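Local coordinates for protein quinone reductase (Klebsiella pneumoniae subsp. pneumoniae, PDB 4GI5) that binds FAD and probably catalyses the NAD(P)H-dependent reduction of quinones, at residues Leu171-Tyr182 against Pro213-Lys221; Leu37-His48 against Phe227-Leu238. All blocks are in the same frame, centred on the assembly; numbering follows the deposited sequence.

From the N terminus, the first parallel strand, 24-29, leads into helix 37-51, whose residues 37-48 supply one half of contact 2. The chain then adds edge strand 55-60 and central strand 115-121 before reaching strand 168-174 and the turn after it, the first half of contact 1. Some thirty residues later, edge strand 209-216 returns alongside and closes that short loop. Helix 224-239 follows almost at once and packs on helix 37-51, closing a far longer loop that encloses the first. Contact 1 thus joins two neighbouring strands, and contact 2 joins the helices covering one face of the sheet. They meet where T174 OG1 lies 2.9 Å from N38 ND2, beside the FAD.

Contact 1: residues Leu171-Tyr182 against Pro213-Lys221; sequences LIVTAGGWAEHY and PLVFYRTDK. With FAD (flavin-adenine dinucleotide), chain H.
Strands 168-174 and 209-216 run parallel, and their backbones interlock through L214 N to L171 O, V173 N to L214 O, F216 N to V173 O and A175 N to F216 O. Beyond the strands the bonding changes character: R218 N donates to G177 O (2.9 Å), approaching from above the carbonyl plane, and T219 N donates to A175 O, tying the two turns together.

Apolar residues suit the two sheet faces. I172 and L214 lie under L234 of helix 224-239, while V173 and V215 pair on the other face. Beyond the strand ends, A179 sets its CA over the face of the Y217 ring, 3.7 Å from the centroid. The R218 guanidinium lies flat on the W178 indole, planes 15° apart; a bend at chi3 (67°) folds the chain along the ring, with CD over the pyrrole part.

In this flavodoxin-like fold, the loops at the C-terminal ends of the parallel strands cradle the cofactor. Having no side chain, G176 leaves room for D220 OD2, 3.5 Å from its CA. G176 N donates to FAD N1 (3.1 Å). FAD O2 accepts from G177 N (2.8 Å) and from Y182 OH (2.5 Å), lying in the plane of the tyrosine ring.

The ribityl chain is held by hydroxyls and a carboxylate: T174 OG1 and T219 OG1 both hydrogen-bond FAD O4', and FAD O3' donates to D220 OD1 (2.5 Å).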
loop_
_atom_site.group_PDB
_atom_site.type_symbol
_atom_site.label_atom_id
_atom_site.label_comp_id
_atom_site.label_asym_id
_atom_site.label_seq_id
_atom_site.Cartn_x
_atom_site.Cartn_y
_atom_site.Cartn_z
ATOM N N LEU B 171 8.159 8.452 -8.587
ATOM C CA LEU B 171 8.219 8.417 -7.148
ATOM C C LEU B 171 9.610 8.862 -6.669
ATOM O O LEU B 171 10.632 8.495 -7.254
ATOM C CB LEU B 171 8.059 6.973 -6.721
ATOM C CG LEU B 171 6.781 6.162 -7.152
ATOM C CD1 LEU B 171 6.706 4.783 -6.560
ATOM C CD2 LEU B 171 5.545 6.933 -6.834
ATOM N N ILE B 172 9.637 9.508 -5.504
ATOM C CA ILE B 172 10.840 9.747 -4.767
ATOM C C ILE B 172 10.639 9.187 -3.395
ATOM O O ILE B 172 9.787 9.605 -2.671
ATOM C CB ILE B 172 11.154 11.255 -4.655
ATOM C CG1 ILE B 172 11.353 11.910 -5.999
ATOM C CG2 ILE B 172 12.400 11.423 -3.797
ATOM C CD1 ILE B 172 11.433 13.455 -5.875
ATOM N N VAL B 173 11.326 8.129 -3.076
ATOM C CA VAL B 173 11.146 7.330 -1.882
ATOM C C VAL B 173 12.419 7.225 -1.074
ATOM O O VAL B 173 13.491 6.928 -1.551
ATOM C CB VAL B 173 10.762 5.893 -2.285
ATOM C CG1 VAL B 173 10.499 5.019 -1.047
ATOM C CG2 VAL B 173 9.552 5.976 -3.221
ATOM N N THR B 174 12.298 7.418 0.231
ATOM C CA THR B 174 13.369 7.165 1.153
ATOM C C THR B 174 13.071 5.941 1.999
ATOM O O THR B 174 11.952 5.827 2.499
ATOM C CB THR B 174 13.595 8.376 2.147
ATOM O OG1 THR B 174 12.349 8.734 2.735
ATOM C CG2 THR B 174 14.128 9.662 1.423
ATOM N N ALA B 175 14.043 5.074 2.174
ATOM C CA ALA B 175 13.873 3.820 2.885
ATOM C C ALA B 175 14.940 3.658 3.943
ATOM O O ALA B 175 16.131 4.033 3.739
ATOM C CB ALA B 175 13.909 2.656 1.886
ATOM N N GLY B 176 14.552 3.091 5.061
ATOM C CA GLY B 176 15.542 2.779 6.091
ATOM C C GLY B 176 16.408 1.585 5.809
ATOM O O GLY B 176 17.574 1.552 6.236
ATOM N N GLY B 177 15.882 0.588 5.095
ATOM C CA GLY B 177 16.662 -0.631 4.837
ATOM C C GLY B 177 17.806 -0.369 3.835
ATOM O O GLY B 177 17.860 0.640 3.072
ATOM N N TRP B 178 18.724 -1.346 3.765
ATOM C CA TRP B 178 19.832 -1.254 2.826
ATOM C C TRP B 178 19.415 -1.596 1.416
ATOM O O TRP B 178 18.467 -2.393 1.168
ATOM C CB TRP B 178 20.898 -2.257 3.278
ATOM C CG TRP B 178 21.421 -2.104 4.605
ATOM C CD1 TRP B 178 21.052 -1.264 5.602
ATOM C CD2 TRP B 178 22.610 -2.783 5.065
ATOM N NE1 TRP B 178 21.893 -1.427 6.674
ATOM C CE2 TRP B 178 22.848 -2.363 6.350
ATOM C CE3 TRP B 178 23.447 -3.715 4.477
ATOM C CZ2 TRP B 178 23.920 -2.868 7.120
ATOM C CZ3 TRP B 178 24.503 -4.233 5.236
ATOM C CH2 TRP B 178 24.735 -3.771 6.517
ATOM N N ALA B 179 20.156 -1.135 0.416
ATOM C CA ALA B 179 19.863 -1.434 -0.935
ATOM C C ALA B 179 19.853 -2.990 -1.142
ATOM O O ALA B 179 19.051 -3.541 -1.901
ATOM C CB ALA B 179 20.905 -0.783 -1.890
ATOM N N GLU B 180 20.797 -3.659 -0.473
ATOM C CA GLU B 180 20.922 -5.141 -0.692
ATOM C C GLU B 180 19.649 -5.872 -0.194
ATOM O O GLU B 180 19.310 -6.921 -0.708
ATOM C CB GLU B 180 22.099 -5.741 0.148
ATOM C CG GLU B 180 23.463 -5.311 -0.351
ATOM C CD GLU B 180 24.002 -3.915 0.228
ATOM O OE1 GLU B 180 23.265 -2.896 0.573
ATOM O OE2 GLU B 180 25.268 -3.794 0.292
ATOM N N HIS B 181 18.996 -5.285 0.792
ATOM C CA HIS B 181 17.786 -5.853 1.358
ATOM C C HIS B 181 16.612 -5.809 0.412
ATOM O O HIS B 181 15.662 -6.557 0.605
ATOM C CB HIS B 181 17.414 -5.133 2.661
ATOM C CG HIS B 181 18.457 -5.191 3.700
ATOM N ND1 HIS B 181 18.434 -4.380 4.811
ATOM C CD2 HIS B 181 19.638 -5.864 3.748
ATOM C CE1 HIS B 181 19.483 -4.638 5.565
ATOM N NE2 HIS B 181 20.259 -5.495 4.912
ATOM N N TYR B 182 16.709 -5.029 -0.643
ATOM C CA TYR B 182 15.747 -4.857 -1.692
ATOM C C TYR B 182 16.238 -5.316 -3.058
ATOM O O TYR B 182 15.674 -4.974 -4.069
ATOM C CB TYR B 182 15.265 -3.384 -1.764
ATOM C CG TYR B 182 14.512 -2.845 -0.596
ATOM C CD1 TYR B 182 13.194 -3.073 -0.499
ATOM C CD2 TYR B 182 15.129 -2.200 0.450
ATOM C CE1 TYR B 182 12.399 -2.603 0.549
ATOM C CE2 TYR B 182 14.372 -1.657 1.459
ATOM C CZ TYR B 182 12.999 -1.877 1.501
ATOM O OH TYR B 182 12.355 -1.372 2.590
ATOM N N PRO B 213 11.764 4.975 -10.535
ATOM C CA PRO B 213 11.722 5.699 -9.260
ATOM C C PRO B 213 13.101 6.135 -8.801
ATOM O O PRO B 213 14.076 5.481 -9.169
ATOM C CB PRO B 213 11.138 4.654 -8.325
ATOM C CG PRO B 213 11.570 3.323 -8.890
ATOM C CD PRO B 213 11.512 3.545 -10.353
ATOM N N LEU B 214 13.139 7.161 -7.973
ATOM C CA LEU B 214 14.348 7.556 -7.283
ATOM C C LEU B 214 14.212 7.075 -5.832
ATOM O O LEU B 214 13.304 7.522 -5.133
ATOM C CB LEU B 214 14.421 9.063 -7.292
ATOM C CG LEU B 214 15.608 9.624 -6.527
ATOM C CD1 LEU B 214 16.940 9.071 -7.010
ATOM C CD2 LEU B 214 15.593 11.126 -6.649
ATOM N N VAL B 215 14.965 6.080 -5.507
ATOM C CA VAL B 215 14.932 5.484 -4.185
ATOM C C VAL B 215 16.275 5.590 -3.463
ATOM O O VAL B 215 17.342 5.207 -3.995
ATOM C CB VAL B 215 14.552 3.981 -4.242
ATOM C CG1 VAL B 215 14.394 3.379 -2.859
ATOM C CG2 VAL B 215 13.299 3.829 -5.076
ATOM N N PHE B 216 16.209 6.172 -2.270
ATOM C CA PHE B 216 17.332 6.279 -1.392
ATOM C C PHE B 216 17.260 5.254 -0.254
ATOM O O PHE B 216 16.212 5.042 0.368
ATOM C CB PHE B 216 17.400 7.668 -0.781
ATOM C CG PHE B 216 17.548 8.782 -1.784
ATOM C CD1 PHE B 216 18.572 8.760 -2.771
ATOM C CD2 PHE B 216 16.636 9.781 -1.861
ATOM C CE1 PHE B 216 18.728 9.803 -3.671
ATOM C CE2 PHE B 216 16.825 10.846 -2.803
ATOM C CZ PHE B 216 17.831 10.857 -3.651
ATOM N N TYR B 217 18.407 4.610 0.060
ATOM C CA TYR B 217 18.462 3.575 1.073
ATOM C C TYR B 217 19.258 3.993 2.287
ATOM O O TYR B 217 20.044 4.991 2.224
ATOM C CB TYR B 217 19.088 2.349 0.476
ATOM C CG TYR B 217 18.284 1.837 -0.649
ATOM C CD1 TYR B 217 17.139 1.010 -0.452
ATOM C CD2 TYR B 217 18.652 2.123 -1.978
ATOM C CE1 TYR B 217 16.471 0.565 -1.538
ATOM C CE2 TYR B 217 17.920 1.619 -3.039
ATOM C CZ TYR B 217 16.773 0.846 -2.743
ATOM O OH TYR B 217 16.040 0.365 -3.851
ATOM N N ARG B 218 19.109 3.286 3.387
ATOM C CA ARG B 218 19.808 3.562 4.630
ATOM C C ARG B 218 19.647 4.973 5.081
ATOM O O ARG B 218 20.573 5.612 5.540
ATOM C CB ARG B 218 21.323 3.241 4.530
ATOM C CG ARG B 218 21.595 1.867 4.178
ATOM C CD ARG B 218 23.122 1.462 4.441
ATOM N NE ARG B 218 23.490 1.460 5.863
ATOM C CZ ARG B 218 24.560 0.773 6.340
ATOM N NH1 ARG B 218 25.358 0.073 5.512
ATOM N NH2 ARG B 218 24.830 0.757 7.636
ATOM N N THR B 219 18.449 5.492 4.976
ATOM C CA THR B 219 18.246 6.904 5.163
ATOM C C THR B 219 18.221 7.362 6.599
ATOM O O THR B 219 18.400 8.578 6.802
ATOM C CB THR B 219 17.007 7.431 4.483
ATOM O OG1 THR B 219 15.878 6.750 4.952
ATOM C CG2 THR B 219 17.228 7.238 2.968
ATOM N N ASP B 220 17.984 6.478 7.564
ATOM C CA ASP B 220 17.907 6.887 8.937
ATOM C C ASP B 220 19.267 7.396 9.481
ATOM O O ASP B 220 19.232 8.116 10.449
ATOM C CB ASP B 220 17.353 5.767 9.851
ATOM C CG ASP B 220 15.868 5.346 9.456
ATOM O OD1 ASP B 220 15.040 6.221 9.457
ATOM O OD2 ASP B 220 15.573 4.117 9.284
ATOM N N LYS B 221 20.368 7.016 8.866
ATOM C CA LYS B 221 21.663 7.457 9.333
ATOM C C LYS B 221 22.247 8.528 8.458
ATOM O O LYS B 221 23.459 8.768 8.499
ATOM C CB LYS B 221 22.588 6.239 9.260
ATOM C CG LYS B 221 22.143 5.056 10.131
ATOM C CD LYS B 221 21.942 5.494 11.585
ATOM C CE LYS B 221 21.064 4.514 12.362
ATOM N NZ LYS B 221 22.017 3.580 12.993
HETATM P PA FAD H . 14.327 11.797 9.334
HETATM O O1A FAD H . 13.707 13.134 9.348
HETATM O O2A FAD H . 14.215 10.811 10.398
HETATM O O5B FAD H . 15.939 11.954 9.103
HETATM C C5B FAD H . 16.850 10.886 8.772
HETATM C C4B FAD H . 18.248 11.382 8.946
HETATM O O4B FAD H . 18.526 12.284 7.899
HETATM C C3B FAD H . 18.497 12.021 10.290
HETATM O O3B FAD H . 19.706 11.442 10.760
HETATM C C2B FAD H . 18.698 13.444 9.857
HETATM O O2B FAD H . 19.491 14.228 10.786
HETATM C C1B FAD H . 19.292 13.416 8.489
HETATM N N9A FAD H . 19.040 14.698 7.776
HETATM C C8A FAD H . 17.880 15.549 7.734
HETATM N N7A FAD H . 18.075 16.624 7.005
HETATM C C5A FAD H . 19.399 16.494 6.707
HETATM C C6A FAD H . 20.392 17.336 6.040
HETATM N N6A FAD H . 19.876 18.409 5.538
HETATM N N1A FAD H . 21.699 16.932 5.871
HETATM C C2A FAD H . 22.091 15.758 6.353
HETATM N N3A FAD H . 21.207 14.936 7.037
HETATM C C4A FAD H . 19.982 15.311 7.144
HETATM N N1 FAD H . 12.085 1.516 5.994
HETATM C C2 FAD H . 12.091 0.546 5.055
HETATM O O2 FAD H . 13.159 0.280 4.355
HETATM N N3 FAD H . 10.965 -0.211 4.797
HETATM C C4 FAD H . 9.852 -0.107 5.547
HETATM O O4 FAD H . 8.819 -0.726 5.258
HETATM C C4X FAD H . 9.842 0.900 6.574
HETATM N N5 FAD H . 8.713 1.100 7.317
HETATM C C5X FAD H . 8.667 2.172 8.248
HETATM C C6 FAD H . 7.559 2.433 8.901
HETATM C C7 FAD H . 7.446 3.544 9.732
HETATM C C7M FAD H . 6.178 3.832 10.450
HETATM C C8 FAD H . 8.584 4.355 9.954
HETATM C C8M FAD H . 8.494 5.515 10.910
HETATM C C9 FAD H . 9.752 4.093 9.310
HETATM C C9A FAD H . 9.819 2.995 8.403
HETATM N N10 FAD H . 10.932 2.772 7.622
HETATM C C10 FAD H . 10.978 1.746 6.689
HETATM C "C1'" FAD H . 12.117 3.640 7.692
HETATM C "C2'" FAD H . 11.756 4.884 6.877
HETATM O "O2'" FAD H . 11.621 4.699 5.465
HETATM C "C3'" FAD H . 12.812 6.014 7.106
HETATM O "O3'" FAD H . 12.674 6.321 8.516
HETATM C "C4'" FAD H . 12.538 7.300 6.315
HETATM O "O4'" FAD H . 12.810 7.068 4.971
HETATM C "C5'" FAD H . 13.520 8.415 6.763
HETATM O "O5'" FAD H . 13.133 9.604 6.152
HETATM P P FAD H . 12.640 10.822 7.139
HETATM O O1P FAD H . 12.360 11.984 6.268
HETATM O O2P FAD H . 11.581 10.432 8.069
HETATM O O3P FAD H . 14.041 11.019 7.919
HETATM O O HOH W 1 18.515 3.559 7.814
#

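Contact 2: residues Leu37-His48 against Phe227-Leu238. With FAD (flavin-adenine dinucleotide), chain H.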
loop_
_atom_site.group_PDB
_atom_site.type_symbol
_atom_site.label_atom_id
_atom_site.label_comp_id
_atom_site.label_asym_id
_atom_site.label_seq_id
_atom_site.Cartn_x
_atom_site.Cartn_y
_atom_site.Cartn_z
ATOM N N LEU B 37 14.491 14.784 6.847
ATOM C CA LEU B 37 15.160 14.518 5.614
ATOM C C LEU B 37 14.272 14.765 4.415
ATOM O O LEU B 37 14.623 15.384 3.411
ATOM C CB LEU B 37 15.731 13.087 5.701
ATOM C CG LEU B 37 16.415 12.672 4.402
ATOM C CD1 LEU B 37 17.711 13.426 4.086
ATOM C CD2 LEU B 37 16.765 11.195 4.430
ATOM N N ASN B 38 13.061 14.179 4.433
ATOM C CA ASN B 38 12.109 14.425 3.372
ATOM C C ASN B 38 11.781 15.930 3.141
ATOM O O ASN B 38 11.705 16.391 2.014
ATOM C CB ASN B 38 10.794 13.663 3.609
ATOM C CG ASN B 38 10.851 12.279 2.969
ATOM O OD1 ASN B 38 10.515 12.153 1.793
ATOM N ND2 ASN B 38 11.377 11.316 3.673
ATOM N N GLY B 39 11.628 16.634 4.223
ATOM C CA GLY B 39 11.385 18.055 4.094
ATOM C C GLY B 39 12.548 18.753 3.356
ATOM O O GLY B 39 12.334 19.690 2.517
ATOM N N ALA B 40 13.759 18.400 3.724
ATOM C CA ALA B 40 14.968 18.940 3.062
ATOM C C ALA B 40 15.000 18.647 1.587
ATOM O O ALA B 40 15.374 19.466 0.733
ATOM C CB ALA B 40 16.223 18.480 3.776
ATOM N N LEU B 41 14.717 17.371 1.209
ATOM C CA LEU B 41 14.702 17.038 -0.161
ATOM C C LEU B 41 13.603 17.669 -0.962
ATOM O O LEU B 41 13.807 18.052 -2.105
ATOM C CB LEU B 41 14.611 15.482 -0.272
ATOM C CG LEU B 41 15.775 14.661 0.267
ATOM C CD1 LEU B 41 15.348 13.144 0.355
ATOM C CD2 LEU B 41 16.963 14.750 -0.651
ATOM N N LYS B 42 12.444 17.853 -0.340
ATOM C CA LYS B 42 11.312 18.515 -0.952
ATOM C C LYS B 42 11.716 19.988 -1.283
ATOM O O LYS B 42 11.502 20.479 -2.382
ATOM C CB LYS B 42 10.135 18.554 -0.004
ATOM C CG LYS B 42 9.057 19.575 -0.444
ATOM C CD LYS B 42 7.927 19.854 0.460
ATOM C CE LYS B 42 8.330 20.190 1.842
ATOM N NZ LYS B 42 8.282 21.676 2.003
ATOM N N ASN B 43 12.298 20.645 -0.299
ATOM C CA ASN B 43 12.650 22.060 -0.539
ATOM C C ASN B 43 13.701 22.211 -1.603
ATOM O O ASN B 43 13.563 23.111 -2.447
ATOM C CB ASN B 43 13.021 22.737 0.765
ATOM C CG ASN B 43 11.828 22.891 1.693
ATOM O OD1 ASN B 43 10.617 22.963 1.338
ATOM N ND2 ASN B 43 12.176 22.930 2.901
ATOM N N PHE B 44 14.676 21.310 -1.647
ATOM C CA PHE B 44 15.661 21.236 -2.680
ATOM C C PHE B 44 15.009 21.065 -4.008
ATOM O O PHE B 44 15.361 21.742 -5.000
ATOM C CB PHE B 44 16.690 20.135 -2.384
ATOM C CG PHE B 44 17.752 20.008 -3.411
ATOM C CD1 PHE B 44 18.925 20.802 -3.282
ATOM C CD2 PHE B 44 17.561 19.260 -4.537
ATOM C CE1 PHE B 44 19.897 20.757 -4.261
ATOM C CE2 PHE B 44 18.517 19.194 -5.564
ATOM C CZ PHE B 44 19.708 19.932 -5.408
ATOM N N ALA B 45 14.071 20.087 -4.128
ATOM C CA ALA B 45 13.482 19.817 -5.428
ATOM C C ALA B 45 12.672 20.997 -5.947
ATOM O O ALA B 45 12.766 21.347 -7.158
ATOM C CB ALA B 45 12.520 18.607 -5.363
ATOM N N ILE B 46 11.911 21.602 -5.062
ATOM C CA ILE B 46 11.036 22.723 -5.462
ATOM C C ILE B 46 11.975 23.864 -5.969
ATOM O O ILE B 46 11.755 24.397 -7.102
ATOM C CB ILE B 46 10.246 23.239 -4.313
ATOM C CG1 ILE B 46 9.101 22.262 -3.941
ATOM C CG2 ILE B 46 9.496 24.532 -4.649
ATOM C CD1 ILE B 46 8.486 22.539 -2.636
ATOM N N ARG B 47 12.981 24.174 -5.173
ATOM C CA ARG B 47 13.924 25.257 -5.639
ATOM C C ARG B 47 14.648 24.923 -6.891
ATOM O O ARG B 47 14.849 25.823 -7.783
ATOM C CB ARG B 47 14.849 25.680 -4.529
ATOM C CG ARG B 47 14.106 26.243 -3.379
ATOM C CD ARG B 47 15.072 26.799 -2.326
ATOM N NE ARG B 47 14.356 26.940 -1.043
ATOM C CZ ARG B 47 14.612 26.229 0.072
ATOM N NH1 ARG B 47 15.574 25.281 0.093
ATOM N NH2 ARG B 47 13.880 26.445 1.169
ATOM N N HIS B 48 15.104 23.692 -7.045
ATOM C CA HIS B 48 15.800 23.288 -8.229
ATOM C C HIS B 48 14.928 23.465 -9.456
ATOM O O HIS B 48 15.387 23.905 -10.556
ATOM C CB HIS B 48 16.308 21.835 -8.089
ATOM C CG HIS B 48 17.325 21.477 -9.089
ATOM N ND1 HIS B 48 17.010 20.929 -10.295
ATOM C CD2 HIS B 48 18.671 21.674 -9.093
ATOM C CE1 HIS B 48 18.113 20.726 -10.986
ATOM N NE2 HIS B 48 19.131 21.166 -10.278
ATOM N N PHE B 227 23.722 13.050 2.401
ATOM C CA PHE B 227 22.824 14.037 1.908
ATOM C C PHE B 227 23.295 14.718 0.634
ATOM O O PHE B 227 22.530 14.970 -0.296
ATOM C CB PHE B 227 22.504 15.042 2.980
ATOM C CG PHE B 227 21.447 16.017 2.585
ATOM C CD1 PHE B 227 20.073 15.608 2.467
ATOM C CD2 PHE B 227 21.711 17.378 2.356
ATOM C CE1 PHE B 227 19.075 16.460 2.048
ATOM C CE2 PHE B 227 20.717 18.232 1.889
ATOM C CZ PHE B 227 19.386 17.804 1.767
ATOM N N ALA B 228 24.594 15.077 0.575
ATOM C CA ALA B 228 25.083 15.623 -0.651
ATOM C C ALA B 228 24.935 14.619 -1.810
ATOM O O ALA B 228 24.594 15.074 -2.970
ATOM C CB ALA B 228 26.568 16.088 -0.524
ATOM N N ASP B 229 25.182 13.350 -1.563
ATOM C CA ASP B 229 24.988 12.375 -2.594
ATOM C C ASP B 229 23.474 12.315 -3.059
ATOM O O ASP B 229 23.206 12.158 -4.268
ATOM C CB ASP B 229 25.459 10.979 -2.196
ATOM C CG ASP B 229 26.983 10.866 -2.030
ATOM O OD1 ASP B 229 27.710 11.727 -2.550
ATOM O OD2 ASP B 229 27.347 9.980 -1.277
ATOM N N GLN B 230 22.578 12.318 -2.070
ATOM C CA GLN B 230 21.136 12.324 -2.363
ATOM C C GLN B 230 20.760 13.504 -3.197
ATOM O O GLN B 230 20.042 13.390 -4.161
ATOM C CB GLN B 230 20.309 12.270 -1.066
ATOM C CG GLN B 230 20.502 10.979 -0.249
ATOM C CD GLN B 230 20.049 11.127 1.167
ATOM O OE1 GLN B 230 19.902 12.249 1.688
ATOM N NE2 GLN B 230 19.922 10.020 1.851
ATOM N N CYS B 231 21.221 14.712 -2.788
ATOM C CA CYS B 231 20.912 15.917 -3.534
ATOM C C CYS B 231 21.402 15.833 -4.955
ATOM O O CYS B 231 20.649 16.293 -5.808
ATOM C CB CYS B 231 21.552 17.179 -2.908
ATOM S SG CYS B 231 20.902 17.593 -1.295
ATOM N N ALA B 232 22.618 15.304 -5.171
ATOM C CA ALA B 232 23.170 15.235 -6.549
ATOM C C ALA B 232 22.335 14.318 -7.441
ATOM O O ALA B 232 22.039 14.610 -8.590
ATOM C CB ALA B 232 24.592 14.751 -6.476
ATOM N N ALA B 233 21.937 13.185 -6.848
ATOM C CA ALA B 233 21.068 12.201 -7.564
ATOM C C ALA B 233 19.696 12.789 -7.896
ATOM O O ALA B 233 19.224 12.647 -9.007
ATOM C CB ALA B 233 20.967 10.897 -6.720
ATOM N N LEU B 234 19.111 13.507 -6.927
ATOM C CA LEU B 234 17.870 14.160 -7.102
ATOM C C LEU B 234 17.947 15.223 -8.238
ATOM O O LEU B 234 17.131 15.297 -9.108
ATOM C CB LEU B 234 17.405 14.702 -5.767
ATOM C CG LEU B 234 16.156 15.552 -5.756
ATOM C CD1 LEU B 234 14.966 14.842 -6.318
ATOM C CD2 LEU B 234 15.795 15.957 -4.315
ATOM N N ALA B 235 18.979 16.033 -8.199
ATOM C CA ALA B 235 19.056 17.087 -9.180
ATOM C C ALA B 235 19.173 16.466 -10.570
ATOM O O ALA B 235 18.564 16.993 -11.530
ATOM C CB ALA B 235 20.295 18.020 -8.807
ATOM N N GLU B 236 19.910 15.397 -10.687
ATOM C CA GLU B 236 20.121 14.700 -11.983
ATOM C C GLU B 236 18.807 14.160 -12.494
ATOM O O GLU B 236 18.487 14.308 -13.649
ATOM C CB GLU B 236 21.220 13.606 -11.890
ATOM C CG GLU B 236 21.249 12.444 -12.898
ATOM C CD GLU B 236 21.279 12.785 -14.329
ATOM O OE1 GLU B 236 21.810 13.870 -14.654
ATOM O OE2 GLU B 236 20.809 11.934 -15.154
ATOM N N ARG B 237 17.963 13.575 -11.601
ATOM C CA ARG B 237 16.641 13.187 -12.057
ATOM C C ARG B 237 15.732 14.310 -12.472
ATOM O O ARG B 237 14.990 14.240 -13.466
ATOM C CB ARG B 237 15.917 12.272 -10.952
ATOM C CG ARG B 237 16.628 10.972 -10.634
ATOM C CD ARG B 237 16.883 9.981 -11.799
ATOM N NE ARG B 237 15.677 9.879 -12.539
ATOM C CZ ARG B 237 14.726 8.935 -12.304
ATOM N NH1 ARG B 237 14.910 8.089 -11.360
ATOM N NH2 ARG B 237 13.623 8.958 -12.961
ATOM N N LEU B 238 15.754 15.395 -11.714
ATOM C CA LEU B 238 14.924 16.512 -12.030
ATOM C C LEU B 238 15.362 17.217 -13.359
ATOM O O LEU B 238 14.540 17.786 -14.050
ATOM C CB LEU B 238 14.992 17.491 -10.844
ATOM C CG LEU B 238 14.319 17.006 -9.543
ATOM C CD1 LEU B 238 14.562 18.009 -8.452
ATOM C CD2 LEU B 238 12.821 16.701 -9.704
HETATM P PA FAD H . 14.327 11.797 9.334
HETATM O O1A FAD H . 13.707 13.134 9.348
HETATM O O2A FAD H . 14.215 10.811 10.398
HETATM O O5B FAD H . 15.939 11.954 9.103
HETATM C C5B FAD H . 16.850 10.886 8.772
HETATM C C4B FAD H . 18.248 11.382 8.946
HETATM O O4B FAD H . 18.526 12.284 7.899
HETATM C C3B FAD H . 18.497 12.021 10.290
HETATM O O3B FAD H . 19.706 11.442 10.760
HETATM C C2B FAD H . 18.698 13.444 9.857
HETATM O O2B FAD H . 19.491 14.228 10.786
HETATM C C1B FAD H . 19.292 13.416 8.489
HETATM N N9A FAD H . 19.040 14.698 7.776
HETATM C C8A FAD H . 17.880 15.549 7.734
HETATM N N7A FAD H . 18.075 16.624 7.005
HETATM C C5A FAD H . 19.399 16.494 6.707
HETATM C C6A FAD H . 20.392 17.336 6.040
HETATM N N6A FAD H . 19.876 18.409 5.538
HETATM N N1A FAD H . 21.699 16.932 5.871
HETATM C C2A FAD H . 22.091 15.758 6.353
HETATM N N3A FAD H . 21.207 14.936 7.037
HETATM C C4A FAD H . 19.982 15.311 7.144
HETATM N N1 FAD H . 12.085 1.516 5.994
HETATM C C2 FAD H . 12.091 0.546 5.055
HETATM O O2 FAD H . 13.159 0.280 4.355
HETATM N N3 FAD H . 10.965 -0.211 4.797
HETATM C C4 FAD H . 9.852 -0.107 5.547
HETATM O O4 FAD H . 8.819 -0.726 5.258
HETATM C C4X FAD H . 9.842 0.900 6.574
HETATM N N5 FAD H . 8.713 1.100 7.317
HETATM C C5X FAD H . 8.667 2.172 8.248
HETATM C C6 FAD H . 7.559 2.433 8.901
HETATM C C7 FAD H . 7.446 3.544 9.732
HETATM C C7M FAD H . 6.178 3.832 10.450
HETATM C C8 FAD H . 8.584 4.355 9.954
HETATM C C8M FAD H . 8.494 5.515 10.910
HETATM C C9 FAD H . 9.752 4.093 9.310
HETATM C C9A FAD H . 9.819 2.995 8.403
HETATM N N10 FAD H . 10.932 2.772 7.622
HETATM C C10 FAD H . 10.978 1.746 6.689
HETATM C "C1'" FAD H . 12.117 3.640 7.692
HETATM C "C2'" FAD H . 11.756 4.884 6.877
HETATM O "O2'" FAD H . 11.621 4.699 5.465
HETATM C "C3'" FAD H . 12.812 6.014 7.106
HETATM O "O3'" FAD H . 12.674 6.321 8.516
HETATM C "C4'" FAD H . 12.538 7.300 6.315
HETATM O "O4'" FAD H . 12.810 7.068 4.971
HETATM C "C5'" FAD H . 13.520 8.415 6.763
HETATM O "O5'" FAD H . 13.133 9.604 6.152
HETATM P P FAD H . 12.640 10.822 7.139
HETATM O O1P FAD H . 12.360 11.984 6.268
HETATM O O2P FAD H . 11.581 10.432 8.069
HETATM O O3P FAD H . 14.041 11.019 7.919
#
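F227 and L37 pass each other in opposite directions, bringing L37 CD1 to 3.6 Å from F227 CD1, at the end of a helix pair that covers one face of the flavodoxin-like sheet. At this end Q230 OE1 is buried against L37 CD1 with no polar partner. The axes cross at -38° and are 10.3 Å apart at closest approach.

The tight part faces the sheet and is mostly apolar. L234, whose chi1 of 174° swings CG away from the backbone N, reaches across so that CD2 meets both L41 CD2 (4.0 Å) and F44 CD2 (3.8 Å). Further along, small A45 lets L238 CD1 come within 3.7 Å of A45 CA.

The outer side, where F44, C231, A235 and H48 are partly exposed, is looser and carries two aromatic rings. C231 CB and SG lie over one face of the F44 ring, SG 4.5 Å from the centroid, whereas A235 CB meets that ring at its edge and also sits over the H48 imidazole.

At the cofactor end, the start of helix 37-51 presents backbone N-H groups to the pyrophosphate: L37 N to FAD O1A and N38 N to FAD O1P. One face of the F227 ring has C231 SG toward its rim; over the centre of the other stands FAD N6A, 3.7 Å above the plane.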